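Local coordinates for cell wall surface anchor family protein (Streptococcus agalactiae serogroup V, PDB 3TW0), which forms the adhesive tip pilin of a streptococcal pilus and, through a metal-binding von Willebrand factor A domain, probably attaches the bacterium to host tissue, at residues A[13-18]-A[56-61]; A[20-25]-A[141-146]; A[168-173]-A[320-325]. The protein carries 2 engineered substitutions. One frame throughout, in Å; residues are numbered along the deposited sequence.

Contact 1: A[13-18]-A[56-61]; sequences VVVLLD and VALVTY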
loop_
_atom_site.group_PDB
_atom_site.type_symbol
_atom_site.label_atom_id
_atom_site.label_comp_id
_atom_site.label_asym_id
_atom_site.label_seq_id
_atom_site.Cartn_x
_atom_site.Cartn_y
_atom_site.Cartn_z
ATOM N N VAL A 13 1.889 -6.569 -20.803
ATOM C CA VAL A 13 2.093 -5.502 -19.845
ATOM C C VAL A 13 0.981 -5.446 -18.796
ATOM O O VAL A 13 -0.217 -5.398 -19.142
ATOM C CB VAL A 13 2.090 -4.158 -20.546
ATOM C CG1 VAL A 13 2.539 -3.031 -19.578
ATOM C CG2 VAL A 13 2.962 -4.198 -21.783
ATOM N N VAL A 14 1.367 -5.413 -17.520
ATOM C CA VAL A 14 0.407 -5.083 -16.473
ATOM C C VAL A 14 0.640 -3.641 -16.025
ATOM O O VAL A 14 1.741 -3.292 -15.561
ATOM C CB VAL A 14 0.471 -6.059 -15.278
ATOM C CG1 VAL A 14 -0.610 -5.727 -14.258
ATOM C CG2 VAL A 14 0.296 -7.469 -15.735
ATOM N N VAL A 15 -0.399 -2.806 -16.155
ATOM C CA VAL A 15 -0.363 -1.469 -15.557
ATOM C C VAL A 15 -0.795 -1.522 -14.064
ATOM O O VAL A 15 -1.850 -2.102 -13.705
ATOM C CB VAL A 15 -1.180 -0.407 -16.365
ATOM C CG1 VAL A 15 -1.152 0.936 -15.646
ATOM C CG2 VAL A 15 -0.603 -0.225 -17.776
ATOM N N LEU A 16 0.048 -0.962 -13.199
ATOM C CA LEU A 16 -0.283 -0.792 -11.807
ATOM C C LEU A 16 -0.610 0.664 -11.595
ATOM O O LEU A 16 0.258 1.520 -11.795
ATOM C CB LEU A 16 0.895 -1.162 -10.897
ATOM C CG LEU A 16 1.065 -2.586 -10.410
ATOM C CD1 LEU A 16 2.137 -2.663 -9.332
ATOM C CD2 LEU A 16 -0.264 -3.146 -9.900
ATOM N N LEU A 17 -1.857 0.952 -11.228
ATOM C CA LEU A 17 -2.301 2.333 -11.006
ATOM C C LEU A 17 -2.681 2.582 -9.548
ATOM O O LEU A 17 -3.620 1.989 -9.052
ATOM C CB LEU A 17 -3.473 2.700 -11.957
ATOM C CG LEU A 17 -4.138 4.076 -11.841
ATOM C CD1 LEU A 17 -3.139 5.206 -12.011
ATOM C CD2 LEU A 17 -5.341 4.228 -12.798
ATOM N N ASP A 18 -1.935 3.471 -8.896
ATOM C CA ASP A 18 -2.149 3.935 -7.525
ATOM C C ASP A 18 -3.383 4.874 -7.530
ATOM O O ASP A 18 -3.406 5.889 -8.230
ATOM C CB ASP A 18 -0.851 4.660 -7.098
ATOM C CG ASP A 18 -0.880 5.216 -5.664
ATOM O OD1 ASP A 18 -1.966 5.337 -5.045
ATOM O OD2 ASP A 18 0.210 5.587 -5.161
ATOM N N VAL A 56 -2.406 -6.182 -22.689
ATOM C CA VAL A 56 -2.448 -5.282 -21.540
ATOM C C VAL A 56 -3.416 -5.783 -20.475
ATOM O O VAL A 56 -4.400 -6.471 -20.775
ATOM C CB VAL A 56 -2.905 -3.856 -21.932
ATOM C CG1 VAL A 56 -1.827 -3.160 -22.748
ATOM C CG2 VAL A 56 -4.249 -3.892 -22.690
ATOM N N ALA A 57 -3.109 -5.433 -19.235
ATOM C CA ALA A 57 -4.031 -5.590 -18.128
ATOM C C ALA A 57 -3.843 -4.402 -17.182
ATOM O O ALA A 57 -2.827 -3.706 -17.239
ATOM C CB ALA A 57 -3.828 -6.960 -17.405
ATOM N N LEU A 58 -4.825 -4.171 -16.318
ATOM C CA LEU A 58 -4.796 -3.023 -15.450
ATOM C C LEU A 58 -5.195 -3.406 -14.045
ATOM O O LEU A 58 -6.293 -3.968 -13.806
ATOM C CB LEU A 58 -5.741 -1.932 -15.975
ATOM C CG LEU A 58 -6.102 -0.759 -15.080
ATOM C CD1 LEU A 58 -4.927 0.135 -14.857
ATOM C CD2 LEU A 58 -7.313 0.037 -15.691
ATOM N N VAL A 59 -4.307 -3.061 -13.123
ATOM C CA VAL A 59 -4.536 -3.271 -11.705
ATOM C C VAL A 59 -4.526 -1.902 -11.021
ATOM O O VAL A 59 -3.464 -1.282 -10.815
ATOM C CB VAL A 59 -3.469 -4.190 -11.073
ATOM C CG1 VAL A 59 -3.737 -4.369 -9.533
ATOM C CG2 VAL A 59 -3.420 -5.544 -11.768
ATOM N N THR A 60 -5.725 -1.417 -10.692
ATOM C CA THR A 60 -5.857 -0.182 -9.936
ATOM C C THR A 60 -6.018 -0.526 -8.453
ATOM O O THR A 60 -6.750 -1.444 -8.101
ATOM C CB THR A 60 -7.026 0.675 -10.438
ATOM O OG1 THR A 60 -6.846 0.980 -11.838
ATOM C CG2 THR A 60 -7.072 1.967 -9.668
ATOM N N TYR A 61 -5.322 0.200 -7.588
ATOM C CA TYR A 61 -5.246 -0.195 -6.192
ATOM C C TYR A 61 -5.212 0.965 -5.263
ATOM O O TYR A 61 -4.840 2.082 -5.632
ATOM C CB TYR A 61 -3.998 -1.043 -5.912
ATOM C CG TYR A 61 -2.677 -0.278 -5.887
ATOM C CD1 TYR A 61 -2.154 0.190 -4.679
ATOM C CD2 TYR A 61 -1.904 -0.096 -7.063
ATOM C CE1 TYR A 61 -0.940 0.876 -4.642
ATOM C CE2 TYR A 61 -0.659 0.563 -7.019
ATOM C CZ TYR A 61 -0.194 1.061 -5.800
ATOM O OH TYR A 61 1.032 1.735 -5.690
#
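Y61 lays one face of its ring over the backbone of D18, a CH-pi contact in which D18 CA stands 4.0 Å from the ring centroid, offset toward the rim. The tyrosine CG sits between its own backbone N and carbonyl carbon (chi1 74°), which swings the ring across to strand 13-18. The D18 carboxylate is turned 23° from the ring plane. It is not bonded to Y61: D18 OD2 is hydrogen-bonded to T172 OG1 and OD1 to S20 OG, while the Y61 hydroxyl bonds H170 NE2 and T145 OG1. On the same sheet face L16 and V59 lie side by side, L16 CD2 resting 3.6 Å from V59 CB, and V14 CG1 meets V59 CG2 obliquely at 3.8 Å. Helix 145-159 covers this face. On the opposite face V15 CG1 touches L58 CD1 at 3.9 Å, and L17 runs alongside T60, with helix 33-48 packed on V15 and L17. Five backbone hydrogen bonds join the strands, from A57 N to V13 O through to Y61 N to L17 O. The parallel pairing, with helix 33-48 in the connection, is the beta-alpha-beta crossover of the Rossmann-like von Willebrand factor A fold.

Contact 2: A[20-25]-A[141-146]; sequences SNSMNN and GATFTQ. With MG (magnesium ion), chain E; ACT (acetate ion), chain F.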
loop_
_atom_site.group_PDB
_atom_site.type_symbol
_atom_site.label_atom_id
_atom_site.label_comp_id
_atom_site.label_asym_id
_atom_site.label_seq_id
_atom_site.Cartn_x
_atom_site.Cartn_y
_atom_site.Cartn_z
ATOM N N SER A 20 -4.782 5.728 -4.466
ATOM C CA SER A 20 -4.934 6.062 -3.062
ATOM C C SER A 20 -5.418 7.529 -2.838
ATOM O O SER A 20 -5.401 8.356 -3.762
ATOM C CB SER A 20 -3.665 5.747 -2.288
ATOM O OG SER A 20 -2.563 6.489 -2.775
ATOM N N ASN A 21 -5.862 7.830 -1.625
ATOM C CA ASN A 21 -6.326 9.188 -1.278
ATOM C C ASN A 21 -5.290 10.272 -1.525
ATOM O O ASN A 21 -5.644 11.396 -1.928
ATOM C CB ASN A 21 -6.787 9.248 0.171
ATOM C CG ASN A 21 -7.970 8.360 0.430
ATOM O OD1 ASN A 21 -8.718 8.008 -0.497
ATOM N ND2 ASN A 21 -8.142 7.957 1.688
ATOM N N SER A 22 -4.008 9.933 -1.312
ATOM C CA SER A 22 -2.927 10.898 -1.590
ATOM C C SER A 22 -2.922 11.308 -3.069
ATOM O O SER A 22 -2.328 12.339 -3.439
ATOM C CB SER A 22 -1.557 10.339 -1.167
ATOM O OG SER A 22 -1.149 9.252 -2.003
ATOM N N MET A 23 -3.596 10.521 -3.924
ATOM C CA MET A 23 -3.605 10.835 -5.349
ATOM C C MET A 23 -4.752 11.792 -5.714
ATOM O O MET A 23 -4.817 12.247 -6.851
ATOM C CB MET A 23 -3.688 9.557 -6.214
ATOM C CG MET A 23 -2.538 8.579 -6.014
ATOM S SD MET A 23 -0.990 9.100 -6.780
ATOM C CE MET A 23 -1.366 8.916 -8.500
ATOM N N ASN A 24 -5.663 12.079 -4.778
ATOM C CA ASN A 24 -6.738 13.064 -5.043
ATOM C C ASN A 24 -6.167 14.327 -5.706
ATOM O O ASN A 24 -5.091 14.820 -5.313
ATOM C CB ASN A 24 -7.526 13.396 -3.777
ATOM C CG ASN A 24 -8.597 14.472 -4.007
ATOM O OD1 ASN A 24 -8.308 15.668 -3.977
ATOM N ND2 ASN A 24 -9.824 14.046 -4.236
ATOM N N ASN A 25 -6.870 14.831 -6.721
ATOM C CA ASN A 25 -6.349 15.933 -7.561
ATOM C C ASN A 25 -6.023 17.252 -6.814
ATOM O O ASN A 25 -5.138 18.001 -7.225
ATOM C CB ASN A 25 -7.263 16.187 -8.783
ATOM C CG ASN A 25 -7.217 15.050 -9.801
ATOM O OD1 ASN A 25 -6.149 14.560 -10.160
ATOM N ND2 ASN A 25 -8.400 14.628 -10.276
ATOM N N GLY A 141 -8.662 4.005 1.054
ATOM C CA GLY A 141 -7.744 4.850 0.274
ATOM C C GLY A 141 -6.288 4.842 0.720
ATOM O O GLY A 141 -5.544 5.730 0.366
ATOM N N ALA A 142 -5.871 3.827 1.463
ATOM C CA ALA A 142 -4.421 3.638 1.778
ATOM C C ALA A 142 -3.588 3.247 0.533
ATOM O O ALA A 142 -4.120 3.009 -0.529
ATOM C CB ALA A 142 -4.262 2.601 2.900
ATOM N N THR A 143 -2.262 3.188 0.662
ATOM C CA THR A 143 -1.403 2.847 -0.490
ATOM C C THR A 143 -0.772 1.466 -0.246
ATOM O O THR A 143 0.338 1.363 0.264
ATOM C CB THR A 143 -0.370 3.952 -0.735
ATOM O OG1 THR A 143 -1.023 5.229 -0.669
ATOM C CG2 THR A 143 0.313 3.814 -2.121
ATOM N N PHE A 144 -1.512 0.404 -0.539
ATOM C CA PHE A 144 -1.042 -0.944 -0.258
ATOM C C PHE A 144 -0.329 -1.440 -1.528
ATOM O O PHE A 144 -0.792 -2.345 -2.209
ATOM C CB PHE A 144 -2.220 -1.873 0.098
ATOM C CG PHE A 144 -1.812 -3.130 0.821
ATOM C CD1 PHE A 144 -0.469 -3.477 0.961
ATOM C CD2 PHE A 144 -2.778 -3.991 1.319
ATOM C CE1 PHE A 144 -0.110 -4.648 1.648
ATOM C CE2 PHE A 144 -2.426 -5.166 2.009
ATOM C CZ PHE A 144 -1.096 -5.485 2.187
ATOM N N THR A 145 0.755 -0.773 -1.871
ATOM C CA THR A 145 1.600 -1.164 -2.992
ATOM C C THR A 145 1.979 -2.645 -3.038
ATOM O O THR A 145 1.930 -3.252 -4.105
ATOM C CB THR A 145 2.851 -0.243 -3.040
ATOM O OG1 THR A 145 2.407 1.119 -3.219
ATOM C CG2 THR A 145 3.771 -0.589 -4.215
ATOM N N GLN A 146 2.344 -3.230 -1.895
ATOM C CA GLN A 146 2.790 -4.624 -1.887
ATOM C C GLN A 146 1.717 -5.542 -2.481
ATOM O O GLN A 146 1.983 -6.358 -3.357
ATOM C CB GLN A 146 3.133 -5.097 -0.489
ATOM C CG GLN A 146 3.634 -6.567 -0.424
ATOM C CD GLN A 146 4.104 -6.939 0.946
ATOM O OE1 GLN A 146 3.999 -6.140 1.884
ATOM N NE2 GLN A 146 4.643 -8.155 1.091
HETATM MG MG MG E . -1.227 7.167 -1.470
HETATM C C ACT F . -2.787 7.177 1.218
HETATM O O ACT F . -2.589 7.599 0.066
HETATM O OXT ACT F . -2.068 6.206 1.542
HETATM C CH3 ACT F . -3.827 7.777 2.154
HETATM O O HOH W 1 0.051 6.978 -2.899
HETATM O O HOH W 2 0.436 7.728 -0.123
#
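S20 and T143 place their hydroxyls on one magnesium ion, which marks this meeting of two loops as a metal-ion-dependent adhesion site (MIDAS) of the von Willebrand factor A fold. S20 CB lies against the other loop's backbone, 3.3 Å from both G141 O and A142 O. Its OG, held between the backbone N and the carbonyl carbon (chi1 61°), then turns to the metal at 2.0 Å and is also hydrogen-bonded to D18. S20 OG lies 2.9 Å from T143 OG1 because both bind the ion. S22 OG is the third protein ligand, positioned from the second shell by D173. Two waters and one acetate oxygen complete six ligands. The acetate, probably from the crystallisation liquor, occupies a position consistent with that of a ligand's acidic group in related MIDAS domains; S22 N donates to its metal-bound O at 3.1 Å, and T143 OG1 donates to its OXT at 2.6 Å. Beside the site the N21 side-chain amide packs on G141, N21 CG 3.5 Å from G141 CA, its ND2 bonded to Y138 O. A backbone hydrogen bond joins the loops directly, N21 N to G141 O at 2.9 Å, in the carbonyl plane on a lone pair.

Contact 3: A[168-173]-A[320-325]; sequences IFHVTD and IFTVGI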
loop_
_atom_site.group_PDB
_atom_site.type_symbol
_atom_site.label_atom_id
_atom_site.label_comp_id
_atom_site.label_asym_id
_atom_site.label_seq_id
_atom_site.Cartn_x
_atom_site.Cartn_y
_atom_site.Cartn_z
ATOM N N ILE A 168 5.836 -4.728 -15.955
ATOM C CA ILE A 168 4.957 -4.023 -15.014
ATOM C C ILE A 168 5.261 -2.530 -15.120
ATOM O O ILE A 168 6.438 -2.120 -15.031
ATOM C CB ILE A 168 5.068 -4.544 -13.552
ATOM C CG1 ILE A 168 4.588 -6.011 -13.492
ATOM C CG2 ILE A 168 4.228 -3.636 -12.623
ATOM C CD1 ILE A 168 5.001 -6.732 -12.215
ATOM N N PHE A 169 4.208 -1.746 -15.388
ATOM C CA PHE A 169 4.314 -0.299 -15.495
ATOM C C PHE A 169 3.483 0.339 -14.372
ATOM O O PHE A 169 2.242 0.256 -14.359
ATOM C CB PHE A 169 3.808 0.123 -16.869
ATOM C CG PHE A 169 4.072 1.558 -17.220
ATOM C CD1 PHE A 169 5.178 1.896 -17.987
ATOM C CD2 PHE A 169 3.169 2.572 -16.848
ATOM C CE1 PHE A 169 5.417 3.221 -18.340
ATOM C CE2 PHE A 169 3.390 3.916 -17.213
ATOM C CZ PHE A 169 4.523 4.237 -17.949
ATOM N N HIS A 170 4.169 0.966 -13.432
ATOM C CA HIS A 170 3.562 1.306 -12.133
ATOM C C HIS A 170 3.559 2.799 -11.986
ATOM O O HIS A 170 4.624 3.441 -12.015
ATOM C CB HIS A 170 4.360 0.627 -11.027
ATOM C CG HIS A 170 3.895 0.937 -9.634
ATOM N ND1 HIS A 170 4.722 0.801 -8.537
ATOM C CD2 HIS A 170 2.704 1.369 -9.154
ATOM C CE1 HIS A 170 4.051 1.122 -7.443
ATOM N NE2 HIS A 170 2.826 1.462 -7.790
ATOM N N VAL A 171 2.360 3.351 -11.853
ATOM C CA VAL A 171 2.161 4.794 -11.771
ATOM C C VAL A 171 1.618 5.182 -10.398
ATOM O O VAL A 171 0.512 4.742 -9.991
ATOM C CB VAL A 171 1.169 5.292 -12.849
ATOM C CG1 VAL A 171 1.165 6.803 -12.869
ATOM C CG2 VAL A 171 1.551 4.708 -14.220
ATOM N N THR A 172 2.366 6.030 -9.700
ATOM C CA THR A 172 2.124 6.231 -8.266
ATOM C C THR A 172 2.828 7.495 -7.807
ATOM O O THR A 172 3.684 8.024 -8.520
ATOM C CB THR A 172 2.643 4.990 -7.471
ATOM O OG1 THR A 172 2.531 5.195 -6.058
ATOM C CG2 THR A 172 4.117 4.674 -7.816
ATOM N N ASP A 173 2.469 7.999 -6.635
ATOM C CA ASP A 173 3.241 9.093 -6.038
ATOM C C ASP A 173 4.366 8.570 -5.120
ATOM O O ASP A 173 5.120 9.347 -4.534
ATOM C CB ASP A 173 2.321 10.113 -5.327
ATOM C CG ASP A 173 1.582 9.507 -4.141
ATOM O OD1 ASP A 173 2.049 8.485 -3.611
ATOM O OD2 ASP A 173 0.559 10.063 -3.721
ATOM N N ILE A 320 10.343 -3.827 -14.727
ATOM C CA ILE A 320 9.415 -3.029 -13.945
ATOM C C ILE A 320 9.802 -1.569 -14.060
ATOM O O ILE A 320 10.919 -1.173 -13.670
ATOM C CB ILE A 320 9.291 -3.485 -12.464
ATOM C CG1 ILE A 320 8.980 -5.003 -12.357
ATOM C CG2 ILE A 320 8.196 -2.655 -11.758
ATOM C CD1 ILE A 320 10.202 -5.894 -12.099
ATOM N N PHE A 321 8.885 -0.784 -14.631
ATOM C CA PHE A 321 9.073 0.646 -14.778
ATOM C C PHE A 321 8.133 1.384 -13.833
ATOM O O PHE A 321 6.937 1.074 -13.789
ATOM C CB PHE A 321 8.795 1.109 -16.224
ATOM C CG PHE A 321 9.654 0.449 -17.274
ATOM C CD1 PHE A 321 10.715 -0.384 -16.936
ATOM C CD2 PHE A 321 9.402 0.677 -18.623
ATOM C CE1 PHE A 321 11.518 -0.989 -17.929
ATOM C CE2 PHE A 321 10.199 0.084 -19.614
ATOM C CZ PHE A 321 11.266 -0.749 -19.259
ATOM N N THR A 322 8.669 2.367 -13.104
ATOM C CA THR A 322 7.878 3.163 -12.188
ATOM C C THR A 322 7.827 4.649 -12.611
ATOM O O THR A 322 8.868 5.283 -12.849
ATOM C CB THR A 322 8.392 3.033 -10.748
ATOM O OG1 THR A 322 8.648 1.668 -10.464
ATOM C CG2 THR A 322 7.349 3.505 -9.736
ATOM N N VAL A 323 6.625 5.196 -12.673
ATOM C CA VAL A 323 6.420 6.593 -13.051
ATOM C C VAL A 323 5.874 7.395 -11.881
ATOM O O VAL A 323 4.777 7.126 -11.383
ATOM C CB VAL A 323 5.563 6.720 -14.320
ATOM C CG1 VAL A 323 4.999 8.147 -14.498
ATOM C CG2 VAL A 323 6.416 6.343 -15.513
ATOM N N GLY A 324 6.675 8.360 -11.439
ATOM C CA GLY A 324 6.348 9.201 -10.293
ATOM C C GLY A 324 5.475 10.394 -10.607
ATOM O O GLY A 324 5.755 11.182 -11.502
ATOM N N ILE A 325 4.406 10.553 -9.862
ATOM C CA ILE A 325 3.517 11.673 -10.132
ATOM C C ILE A 325 3.425 12.631 -8.953
ATOM O O ILE A 325 3.025 12.236 -7.863
ATOM C CB ILE A 325 2.113 11.185 -10.549
ATOM C CG1 ILE A 325 2.219 10.316 -11.812
ATOM C CG2 ILE A 325 1.152 12.388 -10.738
ATOM C CD1 ILE A 325 1.210 10.617 -12.829
HETATM O O HOH W 3 7.116 -0.385 -9.334
#
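H170 and T322 lie side by side, pointing the same way from neighbouring parallel strands, and share a water: water 3 stands 2.8 Å from H170 ND1, in the plane of the ring at its edge, and bonds T322 OG1 as well. T322 OG1 has a second partner in S346. The histidine NE2 meets the Y61 hydroxyl, so both ring nitrogens are engaged. T172 CG2 covers one face of the imidazole near its rim and also touches T322 CG2 at 3.9 Å. T172 OG1, anti to the backbone N (chi1 175°), is bonded to D18 and also accepts a hydrogen bond from G174 N.

Five backbone hydrogen bonds link the strands. F321 N gives to I168 O, H170 N to F321 O, V323 N to H170 O at 2.7 Å and T172 N to V323 O at 3.1 Å. The last, I325 N to T172 O, is bent, its donor tilted 30° from the carbonyl plane where the chains leave the sheet. The backbone groups of F169 and V171 turn the other way, to strand 11-18, as expected for an inner strand of the parallel sheet of a von Willebrand factor A domain. I320 N is taken by S347 OG. Beyond the strand end D173 OD2 is bonded to S22, and OD1 has a weak bond from V175 N; across the contact D173 CB lies 3.4 Å from I325 O.

The face carrying F169, V171 and V323 is apolar. The F169 and F321 side chains cross at about a right angle, F169 CZ comes 3.7 Å from V323 CG2, and V171 CG1 touches I325 CD1 at 3.8 Å; helix 33-48 covers F169 through L44 and V171 through A37.

From the N terminus, strand 11-18 runs into the loop holding 20-25, and helix 33-48 then leads to strand 55-61, where contact 1 closes a loop of 37 residues. Contact 2 opens before contact 1 has closed, so the two cross; it spans 115 residues to the start of helix 145-159. Contact 3 follows both in series, bringing strand 319-324 beside strand 165-172 across 146 residues. Strands 11-18 and 165-172 are neighbours, which places contacts 1 and 3 in one parallel sheet, ordered 55-61, 11-18, 165-172, 319-324. Contact 2 sits at the C-terminal ends of these strands, where D18 of contact 1 and D173 of contact 3 flank its metal.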